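Local coordinates for protein alanine dehydrogenase/pyridine nucleotide transhydrogenase (Mycobacterium smegmatis str. MC2 155, PDB 3P2Y) that is probably subunit alpha 1 of a proton-translocating transhydrogenase that passes hydride between NADH and NADP, in the alanine dehydrogenase family, at residues 145-155 and 339-350; 282-290 and 306-314. One frame throughout, in Å; residues are numbered along the deposited sequence. Where two conformers were deposited one is given.

How the contacts relate
Contact 1 lies deep in the chain and joins two long antiparallel helices, one beginning in the N-terminal domain and one in the C-terminal domain; contact 2 is partly buried, further from the chain's centre, and ties two neighbouring pieces of the C-terminal domain. Their centres are 30 Å apart and their nearest atoms about 12 Å, so they do not touch, and along the sequence contact 2 falls inside the loop that contact 1 closes. In contact 1 the hydrogen bonds across the interface come from side chains, chiefly an asparagine and a glutamine. Contact 2 relies mainly on backbone bonds, reinforced by one glutamate that meets a helix start.

Contact 1: residues 145-155 and 339-350; sequences TMDALSSQANV and ASELYAKNVTAL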
loop_
_atom_site.group_PDB
_atom_site.type_symbol
_atom_site.label_atom_id
_atom_site.label_comp_id
_atom_site.label_asym_id
_atom_site.label_seq_id
_atom_site.Cartn_x
_atom_site.Cartn_y
_atom_site.Cartn_z
ATOM N N THR A 145 -14.483 -20.707 15.288
ATOM C CA THR A 145 -13.173 -20.227 15.740
ATOM C C THR A 145 -11.986 -20.922 15.049
ATOM O O THR A 145 -10.830 -20.520 15.252
ATOM C CB THR A 145 -12.998 -20.420 17.274
ATOM O OG1 THR A 145 -13.095 -21.801 17.582
ATOM C CG2 THR A 145 -14.063 -19.651 18.057
ATOM N N MET A 146 -12.276 -21.942 14.234
ATOM C CA MET A 146 -11.253 -22.806 13.599
ATOM C C MET A 146 -11.116 -22.543 12.113
ATOM O O MET A 146 -10.394 -23.269 11.425
ATOM C CB MET A 146 -11.610 -24.308 13.786
ATOM C CG MET A 146 -11.687 -24.724 15.219
ATOM S SD MET A 146 -12.578 -26.314 15.362
ATOM C CE MET A 146 -13.070 -26.179 17.088
ATOM N N ASP A 147 -11.792 -21.504 11.612
ATOM C CA ASP A 147 -11.896 -21.317 10.170
ATOM C C ASP A 147 -10.679 -20.557 9.634
ATOM O O ASP A 147 -10.703 -19.322 9.497
ATOM C CB ASP A 147 -13.181 -20.552 9.835
ATOM C CG ASP A 147 -13.461 -20.485 8.341
ATOM O OD1 ASP A 147 -12.591 -20.837 7.509
ATOM O OD2 ASP A 147 -14.589 -20.047 7.994
ATOM N N ALA A 148 -9.618 -21.308 9.354
ATOM C CA ALA A 148 -8.381 -20.718 8.811
ATOM C C ALA A 148 -8.519 -20.131 7.405
ATOM O O ALA A 148 -7.877 -19.122 7.072
ATOM C CB ALA A 148 -7.248 -21.775 8.846
ATOM N N LEU A 149 -9.293 -20.784 6.540
ATOM C CA LEU A 149 -9.533 -20.197 5.224
ATOM C C LEU A 149 -10.089 -18.762 5.376
ATOM O O LEU A 149 -9.606 -17.841 4.692
ATOM C CB LEU A 149 -10.448 -21.091 4.348
ATOM C CG LEU A 149 -9.779 -22.382 3.845
ATOM C CD1 LEU A 149 -10.867 -23.305 3.273
ATOM C CD2 LEU A 149 -8.620 -22.128 2.843
ATOM N N SER A 150 -11.031 -18.558 6.302
ATOM C CA SER A 150 -11.630 -17.229 6.517
ATOM C C SER A 150 -10.643 -16.228 7.129
ATOM O O SER A 150 -10.567 -15.069 6.705
ATOM C CB SER A 150 -12.882 -17.346 7.399
ATOM O OG SER A 150 -13.334 -16.088 7.843
ATOM N N SER A 151 -9.881 -16.656 8.137
ATOM C CA SER A 151 -8.979 -15.658 8.766
ATOM C C SER A 151 -7.933 -15.163 7.768
ATOM O O SER A 151 -7.626 -13.970 7.726
ATOM C CB SER A 151 -8.306 -16.188 10.049
ATOM O OG SER A 151 -7.376 -17.232 9.790
ATOM N N GLN A 152 -7.403 -16.084 6.964
ATOM C CA GLN A 152 -6.418 -15.715 5.936
ATOM C C GLN A 152 -7.046 -14.878 4.828
ATOM O O GLN A 152 -6.407 -13.936 4.295
ATOM C CB GLN A 152 -5.691 -16.945 5.381
ATOM C CG GLN A 152 -5.003 -17.757 6.514
ATOM C CD GLN A 152 -4.111 -16.887 7.425
ATOM O OE1 GLN A 152 -3.012 -16.530 7.040
ATOM N NE2 GLN A 152 -4.581 -16.573 8.637
ATOM N N ALA A 153 -8.293 -15.197 4.487
ATOM C CA ALA A 153 -8.995 -14.429 3.442
ATOM C C ALA A 153 -9.274 -13.007 3.924
ATOM O O ALA A 153 -9.231 -12.062 3.114
ATOM C CB ALA A 153 -10.317 -15.161 3.048
ATOM N N ASN A 154 -9.561 -12.828 5.222
ATOM C CA ASN A 154 -9.718 -11.464 5.787
ATOM C C ASN A 154 -8.464 -10.648 5.590
ATOM O O ASN A 154 -8.523 -9.490 5.166
ATOM C CB ASN A 154 -10.036 -11.489 7.289
ATOM C CG ASN A 154 -11.480 -11.270 7.584
ATOM O OD1 ASN A 154 -12.100 -10.307 7.093
ATOM N ND2 ASN A 154 -12.047 -12.145 8.445
ATOM N N VAL A 155 -7.314 -11.248 5.894
ATOM C CA VAL A 155 -6.054 -10.525 5.673
ATOM C C VAL A 155 -5.897 -10.194 4.172
ATOM O O VAL A 155 -5.477 -9.081 3.821
ATOM C CB VAL A 155 -4.829 -11.320 6.167
ATOM C CG1 VAL A 155 -3.508 -10.553 5.810
ATOM C CG2 VAL A 155 -4.932 -11.561 7.713
ATOM N N ALA A 339 -1.665 -12.275 10.346
ATOM C CA ALA A 339 -2.093 -13.502 9.638
ATOM C C ALA A 339 -1.725 -14.724 10.498
ATOM O O ALA A 339 -2.555 -15.633 10.689
ATOM C CB ALA A 339 -1.446 -13.588 8.225
ATOM N N SER A 340 -0.505 -14.749 11.042
ATOM C CA SER A 340 -0.092 -15.917 11.846
ATOM C C SER A 340 -0.818 -16.009 13.159
ATOM O O SER A 340 -1.068 -17.109 13.636
ATOM C CB SER A 340 1.409 -15.917 12.145
ATOM O OG SER A 340 2.130 -15.885 10.927
ATOM N N GLU A 341 -1.098 -14.870 13.783
ATOM C CA GLU A 341 -1.792 -14.910 15.087
ATOM C C GLU A 341 -3.195 -15.464 14.939
ATOM O O GLU A 341 -3.599 -16.312 15.732
ATOM C CB GLU A 341 -1.828 -13.523 15.721
ATOM C CG GLU A 341 -2.524 -13.486 17.086
ATOM C CD GLU A 341 -2.580 -12.062 17.646
ATOM O OE1 GLU A 341 -1.556 -11.362 17.568
ATOM O OE2 GLU A 341 -3.646 -11.645 18.163
ATOM N N LEU A 342 -3.930 -14.997 13.938
ATOM C CA LEU A 342 -5.284 -15.496 13.710
ATOM C C LEU A 342 -5.263 -16.994 13.370
ATOM O O LEU A 342 -6.066 -17.760 13.913
ATOM C CB LEU A 342 -5.958 -14.704 12.598
ATOM C CG LEU A 342 -6.182 -13.230 12.986
ATOM C CD1 LEU A 342 -6.715 -12.499 11.766
ATOM C CD2 LEU A 342 -7.130 -13.076 14.168
ATOM N N TYR A 343 -4.339 -17.370 12.474
ATOM C CA TYR A 343 -4.121 -18.767 12.078
ATOM C C TYR A 343 -3.778 -19.627 13.292
ATOM O O TYR A 343 -4.284 -20.756 13.452
ATOM C CB TYR A 343 -3.000 -18.882 11.027
ATOM C CG TYR A 343 -2.800 -20.297 10.540
ATOM C CD1 TYR A 343 -1.731 -21.067 11.007
ATOM C CD2 TYR A 343 -3.679 -20.864 9.595
ATOM C CE1 TYR A 343 -1.553 -22.407 10.556
ATOM C CE2 TYR A 343 -3.523 -22.186 9.163
ATOM C CZ TYR A 343 -2.445 -22.938 9.644
ATOM O OH TYR A 343 -2.237 -24.202 9.187
ATOM N N ALA A 344 -2.893 -19.116 14.143
ATOM C CA ALA A 344 -2.511 -19.842 15.364
ATOM C C ALA A 344 -3.703 -20.115 16.267
ATOM O O ALA A 344 -3.823 -21.201 16.838
ATOM C CB ALA A 344 -1.422 -19.002 16.138
ATOM N N LYS A 345 -4.591 -19.130 16.398
ATOM C CA LYS A 345 -5.830 -19.329 17.173
ATOM C C LYS A 345 -6.753 -20.364 16.496
ATOM O O LYS A 345 -7.374 -21.196 17.194
ATOM C CB LYS A 345 -6.512 -17.973 17.414
ATOM C CG LYS A 345 -5.721 -17.124 18.405
ATOM C CD LYS A 345 -6.339 -15.724 18.640
ATOM C CE LYS A 345 -5.522 -14.978 19.704
ATOM N NZ LYS A 345 -6.219 -13.710 20.149
ATOM N N ASN A 346 -6.807 -20.364 15.154
ATOM C CA ASN A 346 -7.597 -21.392 14.435
ATOM C C ASN A 346 -7.063 -22.799 14.727
ATOM O O ASN A 346 -7.812 -23.735 15.070
ATOM C CB ASN A 346 -7.555 -21.187 12.905
ATOM C CG ASN A 346 -8.163 -19.844 12.435
ATOM O OD1 ASN A 346 -7.620 -19.222 11.537
ATOM N ND2 ASN A 346 -9.272 -19.430 13.011
ATOM N N VAL A 347 -5.750 -22.953 14.540
ATOM C CA VAL A 347 -5.089 -24.256 14.751
ATOM C C VAL A 347 -5.239 -24.726 16.213
ATOM O O VAL A 347 -5.545 -25.929 16.496
ATOM C CB VAL A 347 -3.596 -24.167 14.310
ATOM C CG1 VAL A 347 -2.801 -25.348 14.896
ATOM C CG2 VAL A 347 -3.548 -24.177 12.747
ATOM N N THR A 348 -5.070 -23.806 17.152
ATOM C CA THR A 348 -5.164 -24.223 18.567
ATOM C C THR A 348 -6.591 -24.535 18.996
ATOM O O THR A 348 -6.807 -25.362 19.895
ATOM C CB THR A 348 -4.473 -23.257 19.540
ATOM O OG1 THR A 348 -5.031 -21.950 19.393
ATOM C CG2 THR A 348 -2.980 -23.198 19.225
ATOM N N ALA A 349 -7.573 -23.908 18.337
ATOM C CA ALA A 349 -8.962 -24.233 18.641
ATOM C C ALA A 349 -9.232 -25.690 18.219
ATOM O O ALA A 349 -9.940 -26.421 18.931
ATOM C CB ALA A 349 -9.939 -23.217 17.955
ATOM N N LEU A 350 -8.702 -26.105 17.068
ATOM C CA LEU A 350 -8.860 -27.497 16.635
ATOM C C LEU A 350 -8.072 -28.407 17.566
ATOM O O LEU A 350 -8.559 -29.463 17.980
ATOM C CB LEU A 350 -8.365 -27.705 15.202
ATOM C CG LEU A 350 -8.325 -29.172 14.723
ATOM C CD1 LEU A 350 -9.758 -29.737 14.702
ATOM C CD2 LEU A 350 -7.668 -29.310 13.345
HETATM O O HOH W 1 -11.630 -17.630 11.531
#
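Ala-339 opens the contact by receiving Gln-152: NE2 donates to Ala-339 O at 3.0 Å, tilted 29° from the carbonyl plane, while Tyr-343 N approaches that oxygen from the opposite face. Gln-152 reaches it because its chain bends at chi2 (-51°). The same NE2 also donates to Ser-151 OG, and OE1 accepts from Arg-37, so both ends of the amide are held and its rotation is fixed. One turn on, Leu-342 CB rests against Ser-151 CB at 3.8 Å. The Tyr-343 ring takes Ala-148 CB obliquely at CD2, and its hydroxyl bonds to Lys-90 O.

Asn-346 carries the centre. Ser-151 OG donates to its OD1 at 2.7 Å within the carbonyl plane, whereas ND2 donates to Thr-145 O at 2.9 Å, from well above the plane of that carbonyl. Gripped at both ends, this buried amide spans the turn where Asp-147 N-caps helix 148-167. Ala-349 CB touches both Thr-145 OG1 (3.5 Å) and Met-146 CG (3.6 Å).

This is antiparallel helix-helix packing (171°, segment axes 9.1 Å apart), polar at its centre, joining helix 148-167, which starts in the N-terminal domain, to helix 336-354 of the C-terminal domain. Helix 42-50 packs on Ala-344, helix 367-372 on Met-146 and Leu-350, and Ala-179 of the second subunit covers Ser-151 and Asn-346.

Contact 2: residues 282-290 and 306-314; sequences RLVTAAAAT and GGNCELTEP
Backbone hydrogen bonds set the register between Leu-283, Val-284 and residues 308-310. Asn-308 O accepts twice: from Leu-283 N at 2.8 Å on a lone pair in the carbonyl plane, and from Val-284 N at 3.0 Å, tilted 29° from that plane. Glu-310 N meets Val-284 O almost head-on (C=O...N 170°). A single beta bridge, Val-284 with Cys-309, results; a type I turn, Cys-309 to Thr-312, follows.

The polar side-chain bond is made by Glu-310. With CG anti to the backbone N (chi1 176°) and the chain extended beyond it, OE1 accepts from Ala-286 N at 2.8 Å, met from above the carboxylate plane.

Charge and face contact follow. Bends at chi2 and chi3 fold Arg-282 back, laying one guanidinium face over Glu-310 CA and CB. No N-H points at Glu-310 OE1, so any attraction between the charges is probably long-range, without a salt bridge.

Among apolar contacts, Val-284 CG1 meets Cys-309 SG at 3.7 Å, Leu-311 covers Ala-286 and Ala-289, and Leu-283 CD1 lies alongside the Asn-308 amide, whose OD1 bonds to Thr-271 OG1 and ND2 to Pro-281 O and Ala-273 O.

Away from the calcium sites, helix 286-290 and its preceding loop thus join the loop between sheet strands 297-300 and 317-320, where Asp-300 takes Asn-308 N and Cys-309 N. Glu-310 may be modestly stabilised by this short helix's start and nearby Arg-282.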
loop_
_atom_site.group_PDB
_atom_site.type_symbol
_atom_site.label_atom_id
_atom_site.label_comp_id
_atom_site.label_asym_id
_atom_site.label_seq_id
_atom_site.Cartn_x
_atom_site.Cartn_y
_atom_site.Cartn_z
ATOM N N ARG A 282 -13.793 -17.053 -14.787
ATOM C CA ARG A 282 -13.477 -15.856 -15.564
ATOM C C ARG A 282 -14.526 -14.763 -15.347
ATOM O O ARG A 282 -15.688 -14.931 -15.694
ATOM C CB ARG A 282 -13.337 -16.217 -17.061
ATOM C CG ARG A 282 -12.954 -15.061 -17.964
ATOM C CD ARG A 282 -11.502 -14.574 -17.738
ATOM N NE ARG A 282 -10.477 -15.617 -17.864
ATOM C CZ ARG A 282 -10.081 -16.172 -19.016
ATOM N NH1 ARG A 282 -10.633 -15.818 -20.181
ATOM N NH2 ARG A 282 -9.126 -17.101 -18.999
ATOM N N LEU A 283 -14.120 -13.644 -14.759
ATOM C CA LEU A 283 -15.050 -12.554 -14.462
ATOM C C LEU A 283 -14.719 -11.254 -15.182
ATOM O O LEU A 283 -15.598 -10.388 -15.334
ATOM C CB LEU A 283 -15.087 -12.287 -12.951
ATOM C CG LEU A 283 -15.456 -13.443 -12.010
ATOM C CD1 LEU A 283 -15.119 -13.055 -10.567
ATOM C CD2 LEU A 283 -16.924 -13.781 -12.137
ATOM N N VAL A 284 -13.454 -11.088 -15.562
ATOM C CA VAL A 284 -12.995 -9.862 -16.207
ATOM C C VAL A 284 -12.369 -10.279 -17.534
ATOM O O VAL A 284 -11.241 -10.786 -17.575
ATOM C CB VAL A 284 -11.971 -9.095 -15.334
ATOM C CG1 VAL A 284 -11.427 -7.842 -16.060
ATOM C CG2 VAL A 284 -12.602 -8.699 -13.960
ATOM N N THR A 285 -13.109 -10.061 -18.612
ATOM C CA THR A 285 -12.604 -10.374 -19.957
ATOM C C THR A 285 -11.517 -9.385 -20.337
ATOM O O THR A 285 -11.393 -8.303 -19.741
ATOM C CB THR A 285 -13.731 -10.238 -21.009
ATOM O OG1 THR A 285 -14.222 -8.891 -20.990
ATOM C CG2 THR A 285 -14.872 -11.216 -20.731
ATOM N N ALA A 286 -10.750 -9.733 -21.374
ATOM C CA ALA A 286 -9.795 -8.793 -21.945
ATOM C C ALA A 286 -10.446 -7.447 -22.301
ATOM O O ALA A 286 -9.865 -6.396 -22.016
ATOM C CB ALA A 286 -9.120 -9.408 -23.172
ATOM N N ALA A 287 -11.631 -7.480 -22.923
ATOM C CA ALA A 287 -12.350 -6.257 -23.317
ATOM C C ALA A 287 -12.747 -5.385 -22.120
ATOM O O ALA A 287 -12.676 -4.151 -22.188
ATOM C CB ALA A 287 -13.582 -6.602 -24.125
ATOM N N ALA A 288 -13.200 -6.032 -21.047
ATOM C CA ALA A 288 -13.586 -5.316 -19.817
ATOM C C ALA A 288 -12.393 -4.547 -19.264
ATOM O O ALA A 288 -12.501 -3.348 -19.003
ATOM C CB ALA A 288 -14.119 -6.291 -18.763
ATOM N N ALA A 289 -11.251 -5.232 -19.134
ATOM C CA ALA A 289 -10.038 -4.614 -18.587
ATOM C C ALA A 289 -9.569 -3.479 -19.483
ATOM O O ALA A 289 -9.245 -2.401 -19.004
ATOM C CB ALA A 289 -8.922 -5.643 -18.411
ATOM N N THR A 290 -9.565 -3.729 -20.790
ATOM C CA THR A 290 -9.115 -2.763 -21.792
ATOM C C THR A 290 -9.981 -1.510 -21.831
ATOM O O THR A 290 -9.488 -0.411 -22.153
ATOM C CB THR A 290 -9.108 -3.445 -23.201
ATOM O OG1 THR A 290 -8.226 -4.559 -23.147
ATOM C CG2 THR A 290 -8.649 -2.507 -24.286
ATOM N N GLY A 306 -5.425 -19.684 -12.157
ATOM C CA GLY A 306 -5.630 -19.193 -13.509
ATOM C C GLY A 306 -6.034 -17.729 -13.613
ATOM O O GLY A 306 -5.904 -17.129 -14.683
ATOM N N GLY A 307 -6.500 -17.153 -12.501
ATOM C CA GLY A 307 -6.944 -15.746 -12.474
ATOM C C GLY A 307 -8.382 -15.538 -12.920
ATOM O O GLY A 307 -8.863 -16.224 -13.825
ATOM N N ASN A 308 -9.067 -14.574 -12.301
ATOM C CA ASN A 308 -10.409 -14.182 -12.718
ATOM C C ASN A 308 -10.348 -13.312 -13.954
ATOM O O ASN A 308 -11.380 -13.090 -14.607
ATOM C CB ASN A 308 -11.120 -13.385 -11.613
ATOM C CG ASN A 308 -11.254 -14.172 -10.301
ATOM O OD1 ASN A 308 -10.851 -13.695 -9.231
ATOM N ND2 ASN A 308 -11.793 -15.387 -10.379
ATOM N N CYS A 309 -9.152 -12.778 -14.239
ATOM C CA CYS A 309 -8.971 -11.864 -15.366
ATOM C C CYS A 309 -8.195 -12.570 -16.455
ATOM O O CYS A 309 -7.149 -13.158 -16.206
ATOM C CB CYS A 309 -8.252 -10.566 -14.951
ATOM S SG CYS A 309 -8.043 -9.361 -16.287
ATOM N N GLU A 310 -8.723 -12.488 -17.671
ATOM C CA GLU A 310 -8.096 -13.092 -18.850
ATOM C C GLU A 310 -6.636 -12.643 -19.077
ATOM O O GLU A 310 -5.811 -13.405 -19.591
ATOM C CB GLU A 310 -8.981 -12.785 -20.073
ATOM C CG GLU A 310 -8.475 -13.245 -21.437
ATOM C CD GLU A 310 -9.478 -12.952 -22.572
ATOM O OE1 GLU A 310 -10.570 -12.363 -22.321
ATOM O OE2 GLU A 310 -9.154 -13.313 -23.727
ATOM N N LEU A 311 -6.321 -11.413 -18.691
ATOM C CA LEU A 311 -4.994 -10.859 -18.956
ATOM C C LEU A 311 -4.029 -11.048 -17.777
ATOM O O LEU A 311 -2.877 -10.628 -17.835
ATOM C CB LEU A 311 -5.116 -9.384 -19.343
ATOM C CG LEU A 311 -5.952 -9.124 -20.605
ATOM C CD1 LEU A 311 -6.283 -7.647 -20.744
ATOM C CD2 LEU A 311 -5.213 -9.648 -21.855
ATOM N N THR A 312 -4.514 -11.678 -16.709
ATOM C CA THR A 312 -3.680 -11.886 -15.527
ATOM C C THR A 312 -2.447 -12.724 -15.795
ATOM O O THR A 312 -2.524 -13.792 -16.430
ATOM C CB THR A 312 -4.514 -12.495 -14.379
ATOM O OG1 THR A 312 -5.334 -11.460 -13.854
ATOM C CG2 THR A 312 -3.640 -13.091 -13.266
ATOM N N GLU A 313 -1.311 -12.221 -15.326
ATOM C CA GLU A 313 -0.073 -12.998 -15.277
ATOM C C GLU A 313 0.227 -13.310 -13.806
ATOM O O GLU A 313 0.655 -12.419 -13.058
ATOM C CB GLU A 313 1.059 -12.215 -15.942
ATOM C CG GLU A 313 0.795 -11.966 -17.437
ATOM C CD GLU A 313 1.880 -11.142 -18.118
ATOM O OE1 GLU A 313 3.042 -11.216 -17.665
ATOM O OE2 GLU A 313 1.562 -10.428 -19.114
ATOM N N PRO A 314 -0.011 -14.571 -13.376
ATOM C CA PRO A 314 0.104 -14.954 -11.951
ATOM C C PRO A 314 1.432 -14.533 -11.296
ATOM O O PRO A 314 2.525 -14.732 -11.885
ATOM C CB PRO A 314 -0.059 -16.490 -11.987
ATOM C CG PRO A 314 -0.940 -16.730 -13.188
ATOM C CD PRO A 314 -0.515 -15.690 -14.206
#